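Local coordinates for protein geranyltranstransferase (Thermotoga maritima, PDB 2FTZ) that probably catalyses the condensation of geranyl diphosphate with isopentenyl diphosphate to farnesyl diphosphate, as an all-helical polyprenyl synthetase, at residues 58-63 with 267-272. Sequence-based numbering, arbitrary orientation. Where two conformers were deposited one is given.
Sequences GEDLGV and LFRTLF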
ATOM      1  N   GLY A  58     -18.114  17.938  -1.197  1.00 24.53           N
ATOM      2  CA  GLY A  58     -19.285  17.047  -1.114  1.00 25.14           C
ATOM      3  C   GLY A  58     -20.530  17.737  -0.596  1.00 26.37           C
ATOM      4  O   GLY A  58     -21.629  17.498  -1.098  1.00 26.53           O
ATOM      5  N   GLU A  59     -20.364  18.613   0.391  1.00 27.07           N
ATOM      6  CA  GLU A  59     -21.459  19.463   0.859  1.00 27.04           C
ATOM      7  C   GLU A  59     -22.028  20.325  -0.272  1.00 26.82           C
ATOM      8  O   GLU A  59     -23.233  20.416  -0.467  1.00 25.52           O
ATOM      9  CB  GLU A  59     -20.991  20.411   1.950  1.00 29.08           C
ATOM     10  CG  GLU A  59     -20.631  19.784   3.257  1.00 40.63           C
ATOM     11  CD  GLU A  59     -20.352  20.825   4.346  1.00 40.15           C
ATOM     12  OE1 GLU A  59     -21.081  21.820   4.405  1.00 50.32           O
ATOM     13  OE2 GLU A  59     -19.419  20.619   5.153  1.00 63.32           O
ATOM     14  N   ASP A  60     -21.152  21.023  -0.978  1.00 21.74           N
ATOM     15  CA  ASP A  60     -21.560  21.837  -2.123  1.00 22.92           C
ATOM     16  C   ASP A  60     -22.374  21.021  -3.143  1.00 21.69           C
ATOM     17  O   ASP A  60     -23.267  21.543  -3.785  1.00 20.77           O
ATOM     18  CB  ASP A  60     -20.334  22.402  -2.818  1.00 20.51           C
ATOM     19  CG  ASP A  60     -19.820  23.702  -2.193  1.00 20.46           C
ATOM     20  OD1 ASP A  60     -20.640  24.515  -1.706  1.00 22.94           O
ATOM     21  OD2 ASP A  60     -18.584  23.950  -2.308  1.00 24.62           O
ATOM     22  N   LEU A  61     -22.049  19.744  -3.277  1.00 21.51           N
ATOM     23  CA  LEU A  61     -22.660  18.863  -4.278  1.00 23.72           C
ATOM     24  C   LEU A  61     -23.857  18.108  -3.703  1.00 28.24           C
ATOM     25  O   LEU A  61     -24.667  17.596  -4.464  1.00 28.64           O
ATOM     26  CB  LEU A  61     -21.624  17.856  -4.821  1.00 25.13           C
ATOM     27  CG  LEU A  61     -20.535  18.365  -5.772  1.00 22.01           C
ATOM     28  CD1 LEU A  61     -19.548  17.225  -6.008  1.00 26.88           C
ATOM     29  CD2 LEU A  61     -21.048  18.911  -7.098  1.00 28.93           C
ATOM     30  N   GLY A  62     -23.970  18.057  -2.379  1.00 28.49           N
ATOM     31  CA  GLY A  62     -25.068  17.359  -1.713  1.00 32.98           C
ATOM     32  C   GLY A  62     -24.887  15.853  -1.731  1.00 36.68           C
ATOM     33  O   GLY A  62     -25.841  15.115  -1.924  1.00 36.48           O
ATOM     34  N   VAL A  63     -23.653  15.400  -1.552  1.00 36.62           N
ATOM     35  CA  VAL A  63     -23.310  13.990  -1.546  1.00 38.39           C
ATOM     36  C   VAL A  63     -23.552  13.423  -0.147  1.00 39.96           C
ATOM     37  O   VAL A  63     -23.323  14.117   0.846  1.00 40.40           O
ATOM     38  CB  VAL A  63     -21.834  13.796  -1.933  1.00 35.95           C
ATOM     39  CG1 VAL A  63     -21.353  12.418  -1.554  1.00 36.25           C
ATOM     40  CG2 VAL A  63     -21.637  14.104  -3.422  1.00 37.64           C
ATOM     41  N   LEU A 267     -19.548  26.030  -6.642  1.00 23.10           N
ATOM     42  CA  LEU A 267     -19.115  25.340  -5.426  1.00 20.30           C
ATOM     43  C   LEU A 267     -18.684  26.373  -4.382  1.00 20.17           C
ATOM     44  O   LEU A 267     -17.514  26.540  -4.129  1.00 19.13           O
ATOM     45  CB  LEU A 267     -18.001  24.354  -5.753  1.00 20.40           C
ATOM     46  CG  LEU A 267     -18.304  23.348  -6.883  1.00 25.68           C
ATOM     47  CD1 LEU A 267     -16.970  22.636  -7.364  1.00 23.10           C
ATOM     48  CD2 LEU A 267     -19.380  22.364  -6.446  1.00 25.72           C
ATOM     49  N   PHE A 268     -19.664  27.063  -3.781  1.00 21.56           N
ATOM     50  CA  PHE A 268     -19.369  28.268  -2.987  1.00 22.46           C
ATOM     51  C   PHE A 268     -18.695  28.000  -1.647  1.00 22.11           C
ATOM     52  O   PHE A 268     -17.840  28.789  -1.232  1.00 22.16           O
ATOM     53  CB  PHE A 268     -20.624  29.131  -2.813  1.00 21.69           C
ATOM     54  CG  PHE A 268     -21.045  29.771  -4.095  1.00 24.55           C
ATOM     55  CD1 PHE A 268     -20.217  30.686  -4.710  1.00 23.26           C
ATOM     56  CD2 PHE A 268     -22.170  29.331  -4.759  1.00 25.00           C
ATOM     57  CE1 PHE A 268     -20.563  31.253  -5.937  1.00 26.19           C
ATOM     58  CE2 PHE A 268     -22.527  29.878  -5.979  1.00 26.10           C
ATOM     59  CZ  PHE A 268     -21.720  30.834  -6.572  1.00 23.11           C
ATOM     60  N   ARG A 269     -19.038  26.902  -0.970  1.00 20.56           N
ATOM     61  CA  ARG A 269     -18.342  26.582   0.295  1.00 23.61           C
ATOM     62  C   ARG A 269     -16.850  26.299   0.047  1.00 20.70           C
ATOM     63  O   ARG A 269     -15.959  26.755   0.767  1.00 22.20           O
ATOM     64  CB  ARG A 269     -18.984  25.398   0.994  1.00 25.11           C
ATOM     65  CG  ARG A 269     -20.449  25.598   1.401  1.00 31.95           C
ATOM     66  CD  ARG A 269     -20.929  24.288   2.026  0.50 35.80           C
ATOM     67  NE  ARG A 269     -22.353  24.261   2.376  0.50 41.50           N
ATOM     68  CZ  ARG A 269     -22.847  24.290   3.615  0.50 42.16           C
ATOM     69  NH1 ARG A 269     -22.053  24.376   4.683  0.50 45.82           N
ATOM     70  NH2 ARG A 269     -24.162  24.233   3.790  0.50 42.82           N
ATOM     71  N   THR A 270     -16.598  25.573  -1.024  1.00 20.48           N
ATOM     72  CA  THR A 270     -15.250  25.227  -1.448  1.00 21.09           C
ATOM     73  C   THR A 270     -14.529  26.487  -1.866  1.00 20.59           C
ATOM     74  O   THR A 270     -13.372  26.676  -1.510  1.00 21.57           O
ATOM     75  CB  THR A 270     -15.285  24.216  -2.567  1.00 21.64           C
ATOM     76  OG1 THR A 270     -16.074  23.061  -2.155  1.00 23.42           O
ATOM     77  CG2 THR A 270     -13.892  23.805  -3.009  1.00 23.59           C
ATOM     78  N   LEU A 271     -15.208  27.364  -2.597  1.00 18.81           N
ATOM     79  CA  LEU A 271     -14.573  28.641  -3.015  1.00 20.15           C
ATOM     80  C   LEU A 271     -14.082  29.423  -1.789  1.00 19.66           C
ATOM     81  O   LEU A 271     -12.957  29.932  -1.754  1.00 20.07           O
ATOM     82  CB  LEU A 271     -15.557  29.478  -3.828  1.00 19.25           C
ATOM     83  CG  LEU A 271     -15.066  30.789  -4.424  1.00 19.61           C
ATOM     84  CD1 LEU A 271     -13.944  30.530  -5.427  1.00 17.54           C
ATOM     85  CD2 LEU A 271     -16.215  31.596  -5.060  1.00 17.58           C
ATOM     86  N   PHE A 272     -14.935  29.556  -0.779  1.00 20.56           N
ATOM     87  CA  PHE A 272     -14.554  30.303   0.411  1.00 23.37           C
ATOM     88  C   PHE A 272     -13.443  29.626   1.220  1.00 21.52           C
ATOM     89  O   PHE A 272     -12.552  30.311   1.721  1.00 23.42           O
ATOM     90  CB  PHE A 272     -15.770  30.625   1.242  1.00 26.21           C
ATOM     91  CG  PHE A 272     -16.547  31.809   0.688  1.00 29.33           C
ATOM     92  CD1 PHE A 272     -17.389  31.649  -0.379  1.00 33.75           C
ATOM     93  CD2 PHE A 272     -16.328  33.079   1.169  1.00 41.26           C
ATOM     94  CE1 PHE A 272     -18.087  32.719  -0.918  1.00 34.13           C
ATOM     95  CE2 PHE A 272     -17.013  34.166   0.638  1.00 44.36           C
ATOM     96  CZ  PHE A 272     -17.897  33.977  -0.410  1.00 42.82           C
TER
HETATM   97  O   HOH W   1     -22.521  25.935  -2.729  1.00 38.43           O
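Asp60, in the last turn of helix 49-61, reaches across to the first turn of helix 268-273, where its carboxylate accepts backbone N-H groups just after Leu267 at the N-cap position, joining an early and a late helix of the all-helical polyprenyl synthetase fold. On the apolar flank, Leu61 CD2 meets Leu267 CD2 at 3.9 Å, and Phe188 of helix 177-189 touches both leucines. Just past Leu61, Gly62 ends helix 49-61 in a Schellman motif. On the other flank Arg269, exposed and deposited in two conformers, crosses Glu59 at about a right angle; in one of them Glu59 OE1 sits over a face of the guanidinium, 2.7 Å from Arg269 NH1 in a tentative salt bridge.

Between the flanks, Asp60 CB rests against Leu267 CD2 at 3.8 Å. A chi1 of -85° sets CG beside the backbone N, anti to the carbonyl carbon; from there the two oxygens meet the amides of the turn. Asp60 OD1 takes Arg269 N on its syn lone pair at 3.0 Å, with an N-H...O angle of 155°. A water bonded to the same OD1 accepts from Phe268 N, so that amide is reached indirectly. The carboxylate's negative charge faces the positive end of the helix dipole, which would probably favour its ionised form. An alanine in place of Asp60 would probably leave the amides of Arg269 and Thr270 and the Thr270 hydroxyl without their carboxylate acceptors, and the water without one of its two partners. Asp60 OD2 is gripped twice, by Thr270 N from the syn side and by Thr270 OG1 from the anti side at 2.7 Å.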